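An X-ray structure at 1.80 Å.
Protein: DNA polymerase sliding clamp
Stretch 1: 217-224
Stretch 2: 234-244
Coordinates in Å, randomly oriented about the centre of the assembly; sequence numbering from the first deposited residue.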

ATOM      1  N   THR A 217     -38.999  -7.280   7.578  1.00 15.90           N
ATOM      2  CA  THR A 217     -39.362  -5.870   7.703  1.00 15.76           C
ATOM      3  C   THR A 217     -39.271  -5.459   9.172  1.00 16.59           C
ATOM      4  O   THR A 217     -40.003  -5.981  10.014  1.00 16.33           O
ATOM      5  CB  THR A 217     -40.788  -5.626   7.158  1.00 16.73           C
ATOM      6  OG1 THR A 217     -40.796  -5.872   5.745  1.00 16.93           O
ATOM      7  CG2 THR A 217     -41.241  -4.199   7.424  1.00 16.73           C
ATOM      8  N   ASN A 218     -38.358  -4.530   9.455  1.00 16.24           N
ATOM      9  CA  ASN A 218     -38.089  -4.037  10.804  1.00 17.19           C
ATOM     10  C   ASN A 218     -37.594  -5.180  11.686  1.00 17.57           C
ATOM     11  O   ASN A 218     -37.879  -5.243  12.880  1.00 17.00           O
ATOM     12  CB  ASN A 218     -39.336  -3.380  11.403  1.00 18.58           C
ATOM     13  CG  ASN A 218     -39.744  -2.131  10.652  1.00 19.79           C
ATOM     14  OD1 ASN A 218     -38.915  -1.255  10.386  1.00 21.91           O
ATOM     15  ND2 ASN A 218     -41.022  -2.038  10.303  1.00 20.21           N
ATOM     16  N   TYR A 219     -36.826  -6.071  11.065  1.00 17.16           N
ATOM     17  CA  TYR A 219     -36.255  -7.252  11.704  1.00 17.87           C
ATOM     18  C   TYR A 219     -34.752  -7.246  11.452  1.00 16.67           C
ATOM     19  O   TYR A 219     -34.286  -6.644  10.482  1.00 15.80           O
ATOM     20  CB  TYR A 219     -36.814  -8.514  11.045  1.00 21.75           C
ATOM     21  CG  TYR A 219     -37.852  -9.281  11.820  1.00 26.81           C
ATOM     22  CD1 TYR A 219     -38.804 -10.046  11.148  1.00 29.88           C
ATOM     23  CD2 TYR A 219     -37.865  -9.287  13.211  1.00 28.71           C
ATOM     24  CE1 TYR A 219     -39.744 -10.801  11.843  1.00 32.45           C
ATOM     25  CE2 TYR A 219     -38.801 -10.038  13.918  1.00 31.45           C
ATOM     26  CZ  TYR A 219     -39.738 -10.791  13.226  1.00 33.06           C
ATOM     27  OH  TYR A 219     -40.687 -11.520  13.915  1.00 36.11           O
ATOM     28  N   PRO A 220     -33.974  -7.917  12.318  1.00 15.50           N
ATOM     29  CA  PRO A 220     -32.524  -7.942  12.093  1.00 15.07           C
ATOM     30  C   PRO A 220     -32.278  -8.671  10.772  1.00 14.59           C
ATOM     31  O   PRO A 220     -33.052  -9.547  10.393  1.00 14.83           O
ATOM     32  CB  PRO A 220     -32.001  -8.761  13.270  1.00 15.11           C
ATOM     33  CG  PRO A 220     -33.025  -8.502  14.359  1.00 15.27           C
ATOM     34  CD  PRO A 220     -34.330  -8.561  13.594  1.00 15.50           C
ATOM     35  N   VAL A 221     -31.215  -8.304  10.069  1.00 14.40           N
ATOM     36  CA  VAL A 221     -30.903  -8.975   8.814  1.00 13.57           C
ATOM     37  C   VAL A 221     -29.849 -10.045   9.092  1.00 14.02           C
ATOM     38  O   VAL A 221     -29.001  -9.875   9.972  1.00 13.48           O
ATOM     39  CB  VAL A 221     -30.371  -7.968   7.751  1.00 13.05           C
ATOM     40  CG1 VAL A 221     -29.108  -7.270   8.258  1.00 13.13           C
ATOM     41  CG2 VAL A 221     -30.098  -8.687   6.433  1.00 13.12           C
ATOM     42  N   ARG A 222     -29.938 -11.169   8.381  1.00 13.43           N
ATOM     43  CA  ARG A 222     -28.958 -12.240   8.520  1.00 14.16           C
ATOM     44  C   ARG A 222     -28.112 -12.210   7.248  1.00 13.06           C
ATOM     45  O   ARG A 222     -28.651 -12.263   6.144  1.00 13.38           O
ATOM     46  CB  ARG A 222     -29.625 -13.618   8.621  1.00 15.07           C
ATOM     47  CG  ARG A 222     -30.431 -13.888   9.884  1.00 18.46           C
ATOM     48  CD  ARG A 222     -31.044 -15.293   9.808  1.00 19.76           C
ATOM     49  NE  ARG A 222     -30.017 -16.323   9.660  1.00 22.00           N
ATOM     50  CZ  ARG A 222     -30.210 -17.517   9.102  1.00 22.90           C
ATOM     51  NH1 ARG A 222     -31.405 -17.854   8.626  1.00 23.41           N
ATOM     52  NH2 ARG A 222     -29.200 -18.376   9.007  1.00 22.90           N
ATOM     53  N   LEU A 223     -26.799 -12.112   7.417  1.00 12.28           N
ATOM     54  CA  LEU A 223     -25.865 -12.081   6.298  1.00 12.93           C
ATOM     55  C   LEU A 223     -24.978 -13.309   6.430  1.00 12.64           C
ATOM     56  O   LEU A 223     -24.040 -13.327   7.221  1.00 12.10           O
ATOM     57  CB  LEU A 223     -25.022 -10.804   6.355  1.00 13.28           C
ATOM     58  CG  LEU A 223     -25.851  -9.514   6.299  1.00 14.27           C
ATOM     59  CD1 LEU A 223     -24.962  -8.314   6.585  1.00 15.60           C
ATOM     60  CD2 LEU A 223     -26.516  -9.381   4.937  1.00 13.68           C
ATOM     61  N   VAL A 224     -25.292 -14.344   5.662  1.00 12.32           N
ATOM     62  CA  VAL A 224     -24.527 -15.573   5.732  1.00 12.34           C
ATOM     63  C   VAL A 224     -23.460 -15.607   4.649  1.00 12.87           C
ATOM     64  O   VAL A 224     -23.759 -15.814   3.470  1.00 12.28           O
ATOM     65  CB  VAL A 224     -25.448 -16.800   5.584  1.00 13.09           C
ATOM     66  CG1 VAL A 224     -24.667 -18.085   5.841  1.00 13.72           C
ATOM     67  CG2 VAL A 224     -26.615 -16.689   6.565  1.00 14.28           C
ATOM     68  N   VAL A 234     -19.672 -17.814   7.910  1.00 13.37           N
ATOM     69  CA  VAL A 234     -19.602 -16.717   8.860  1.00 13.62           C
ATOM     70  C   VAL A 234     -20.871 -15.907   8.682  1.00 13.30           C
ATOM     71  O   VAL A 234     -21.057 -15.234   7.669  1.00 12.95           O
ATOM     72  CB  VAL A 234     -18.369 -15.824   8.603  1.00 14.09           C
ATOM     73  CG1 VAL A 234     -18.385 -14.622   9.540  1.00 15.14           C
ATOM     74  CG2 VAL A 234     -17.097 -16.641   8.810  1.00 13.99           C
ATOM     75  N   GLU A 235     -21.753 -16.004   9.666  1.00 13.56           N
ATOM     76  CA  GLU A 235     -23.007 -15.277   9.622  1.00 13.57           C
ATOM     77  C   GLU A 235     -22.978 -14.105  10.584  1.00 13.99           C
ATOM     78  O   GLU A 235     -22.597 -14.255  11.750  1.00 13.95           O
ATOM     79  CB  GLU A 235     -24.178 -16.193   9.994  1.00 15.07           C
ATOM     80  CG  GLU A 235     -25.501 -15.434  10.156  1.00 16.24           C
ATOM     81  CD  GLU A 235     -26.686 -16.335  10.464  1.00 18.39           C
ATOM     82  OE1 GLU A 235     -27.766 -15.798  10.787  1.00 19.93           O
ATOM     83  OE2 GLU A 235     -26.550 -17.572  10.381  1.00 19.16           O
ATOM     84  N   TYR A 236     -23.352 -12.939  10.075  1.00 13.34           N
ATOM     85  CA  TYR A 236     -23.440 -11.733  10.883  1.00 14.00           C
ATOM     86  C   TYR A 236     -24.920 -11.381  10.929  1.00 14.08           C
ATOM     87  O   TYR A 236     -25.625 -11.488   9.921  1.00 14.31           O
ATOM     88  CB  TYR A 236     -22.670 -10.571  10.250  1.00 14.28           C
ATOM     89  CG  TYR A 236     -21.169 -10.594  10.461  1.00 14.79           C
ATOM     90  CD1 TYR A 236     -20.294 -10.712   9.376  1.00 15.88           C
ATOM     91  CD2 TYR A 236     -20.623 -10.442  11.735  1.00 15.11           C
ATOM     92  CE1 TYR A 236     -18.911 -10.673   9.561  1.00 14.47           C
ATOM     93  CE2 TYR A 236     -19.247 -10.402  11.932  1.00 15.33           C
ATOM     94  CZ  TYR A 236     -18.396 -10.513  10.844  1.00 16.14           C
ATOM     95  OH  TYR A 236     -17.034 -10.435  11.038  1.00 16.79           O
ATOM     96  N   ILE A 237     -25.395 -10.984  12.102  1.00 14.14           N
ATOM     97  CA  ILE A 237     -26.789 -10.587  12.263  1.00 13.82           C
ATOM     98  C   ILE A 237     -26.718  -9.159  12.780  1.00 13.82           C
ATOM     99  O   ILE A 237     -25.983  -8.872  13.726  1.00 14.30           O
ATOM    100  CB  ILE A 237     -27.523 -11.487  13.277  1.00 13.92           C
ATOM    101  CG1 ILE A 237     -27.493 -12.937  12.783  1.00 14.66           C
ATOM    102  CG2 ILE A 237     -28.971 -11.013  13.441  1.00 13.42           C
ATOM    103  CD1 ILE A 237     -28.090 -13.944  13.742  1.00 15.66           C
ATOM    104  N   LEU A 238     -27.470  -8.268  12.144  1.00 12.87           N
ATOM    105  CA  LEU A 238     -27.454  -6.859  12.506  1.00 12.98           C
ATOM    106  C   LEU A 238     -28.838  -6.335  12.853  1.00 13.25           C
ATOM    107  O   LEU A 238     -29.779  -6.484  12.071  1.00 12.72           O
ATOM    108  CB  LEU A 238     -26.874  -6.042  11.344  1.00 12.61           C
ATOM    109  CG  LEU A 238     -26.813  -4.520  11.474  1.00 13.00           C
ATOM    110  CD1 LEU A 238     -25.979  -4.145  12.693  1.00 12.91           C
ATOM    111  CD2 LEU A 238     -26.214  -3.916  10.209  1.00 12.18           C
ATOM    112  N   ALA A 239     -28.950  -5.718  14.029  1.00 13.44           N
ATOM    113  CA  ALA A 239     -30.220  -5.145  14.487  1.00 13.75           C
ATOM    114  C   ALA A 239     -30.652  -4.026  13.542  1.00 13.68           C
ATOM    115  O   ALA A 239     -29.819  -3.304  12.989  1.00 14.57           O
ATOM    116  CB  ALA A 239     -30.063  -4.601  15.918  1.00 14.12           C
ATOM    117  N   PRO A 240     -31.969  -3.851  13.359  1.00 14.48           N
ATOM    118  CA  PRO A 240     -32.487  -2.811  12.468  1.00 14.96           C
ATOM    119  C   PRO A 240     -32.733  -1.450  13.111  1.00 16.90           C
ATOM    120  O   PRO A 240     -32.817  -1.331  14.336  1.00 16.35           O
ATOM    121  CB  PRO A 240     -33.786  -3.423  11.972  1.00 15.40           C
ATOM    122  CG  PRO A 240     -34.316  -4.067  13.244  1.00 15.28           C
ATOM    123  CD  PRO A 240     -33.062  -4.714  13.853  1.00 13.98           C
ATOM    124  N   ARG A 241     -32.832  -0.432  12.262  1.00 18.43           N
ATOM    125  CA  ARG A 241     -33.152   0.920  12.692  1.00 20.53           C
ATOM    126  C   ARG A 241     -34.599   1.070  12.225  1.00 22.00           C
ATOM    127  O   ARG A 241     -35.155   0.138  11.648  1.00 21.99           O
ATOM    128  CB  ARG A 241     -32.247   1.954  12.008  1.00 21.83           C
ATOM    129  CG  ARG A 241     -30.776   1.862  12.432  1.00 24.46           C
ATOM    130  CD  ARG A 241     -29.929   3.019  11.905  1.00 27.22           C
ATOM    131  NE  ARG A 241     -28.538   2.914  12.359  1.00 29.55           N
ATOM    132  CZ  ARG A 241     -27.628   3.881  12.259  1.00 30.76           C
ATOM    133  NH1 ARG A 241     -27.943   5.049  11.719  1.00 31.32           N
ATOM    134  NH2 ARG A 241     -26.396   3.684  12.706  1.00 31.42           N
ATOM    135  N   ILE A 242     -35.218   2.215  12.482  1.00 23.97           N
ATOM    136  CA  ILE A 242     -36.604   2.422  12.066  1.00 26.74           C
ATOM    137  C   ILE A 242     -36.704   2.762  10.575  1.00 28.20           C
ATOM    138  O   ILE A 242     -36.186   3.782  10.140  1.00 29.84           O
ATOM    139  CB  ILE A 242     -37.257   3.560  12.889  1.00 26.30           C
ATOM    140  CG1 ILE A 242     -37.246   3.200  14.380  1.00 26.98           C
ATOM    141  CG2 ILE A 242     -38.686   3.801  12.412  1.00 27.50           C
ATOM    142  CD1 ILE A 242     -38.018   1.949  14.716  1.00 26.99           C
ATOM    143  N   GLU A 243     -37.366   1.903   9.800  1.00 31.28           N
ATOM    144  CA  GLU A 243     -37.537   2.127   8.360  1.00 33.37           C
ATOM    145  C   GLU A 243     -38.931   2.707   8.139  1.00 34.86           C
ATOM    146  O   GLU A 243     -39.934   2.086   8.496  1.00 35.20           O
ATOM    147  CB  GLU A 243     -37.396   0.807   7.592  1.00 33.69           C
ATOM    148  CG  GLU A 243     -37.132   0.955   6.091  1.00 34.20           C
ATOM    149  CD  GLU A 243     -38.267   1.624   5.336  1.00 33.87           C
ATOM    150  OE1 GLU A 243     -39.405   1.116   5.392  1.00 33.55           O
ATOM    151  OE2 GLU A 243     -38.023   2.658   4.681  1.00 34.25           O
ATOM    152  N   SER A 244     -38.997   3.896   7.547  1.00 36.31           N
ATOM    153  CA  SER A 244     -40.281   4.550   7.317  1.00 37.85           C
ATOM    154  C   SER A 244     -40.314   5.433   6.072  1.00 38.46           C
ATOM    155  O   SER A 244     -39.382   5.347   5.241  1.00 39.23           O
ATOM    156  CB  SER A 244     -40.653   5.385   8.545  1.00 38.42           C
ATOM    157  OG  SER A 244     -39.599   6.271   8.882  1.00 39.70           O
TER
HETATM  158  O   HOH W   1     -35.927  -1.432   9.646  1.00 18.19           O
HETATM  159  O   HOH W   2     -41.829  -0.135   8.154  1.00 28.06           O

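The most unusual feature of this contact is a two-pronged salt bridge lying on one face of an antiparallel strand pair. Arg-222 NE donates to Glu-235 OE1 at 2.6 Å, and Arg-222 NH2 donates to Glu-235 OE2 at 3.1 Å. Both bonds are nearly straight, at 170° and 171°. The carboxylate meets the edge of the guanidinium, close to its plane, so two N-H groups point at two oxygens.

The two residues are not directly paired. Arg-222 sits opposite Ile-237, and Glu-235 opposite Val-224, so the bridge runs diagonally. Length makes this possible. Glu-235 is extended, with all three chi angles near 180°. Arg-222 turns at chi3 (p), which helps aim its head group at the acid. Glu-235 is buried, and the arginine offsets its charge.

The backbone supplies the regular part of the contact. Strands 221-224 and 234-238 run at 163° to each other. Val-221 and Leu-238 form one hydrogen-bonded pair: Val-221 N to Leu-238 O is 3.1 Å, and Leu-238 N to Val-221 O is 3.1 Å. Leu-223 and Tyr-236 form the next: Leu-223 N to Tyr-236 O is 2.8 Å, and Tyr-236 N to Leu-223 O is 3.0 Å. Between and beside them, CA-H groups approach the same carbonyls. Ile-237 CA lies 3.3 Å from Val-221 O, and Glu-235 CA lies 3.3 Å from Leu-223 O.

Side chains alternate between the faces. Val-221, Leu-223, Tyr-236 and Leu-238 share one face, and all four are buried. Val-221 CG1 packs 4.0 Å from Leu-238 CB. The Tyr-236 ring leads away from stretch 1, and its OH is hydrogen-bonded elsewhere in the structure. The other face carries the salt bridge with Val-224 and Ile-237. Val-224 CG2 lies 3.9 Å from Glu-235 CD, so an apolar methyl packs beside the carboxylate.

Prolines continue the contact beyond the paired strands. Their rings suit this place as compact apolar surfaces. Pro-220 CB touches Ile-237 CG2 at 3.8 Å, and Pro-220 CG meets Pro-240 CD at 3.8 Å. Pro-220 CA also lies 3.1 Å from Leu-238 O.

Farther out, water joins the loops through Asn-218. Water 1 donates to Asn-218 OD1 at 3.1 Å and to Arg-241 O at 2.7 Å. Water 2 accepts from Asn-218 ND2 at 3.0 Å and donates to Glu-243 O at 2.9 Å. In all, the two stretches bury 634 Å², both sides summed.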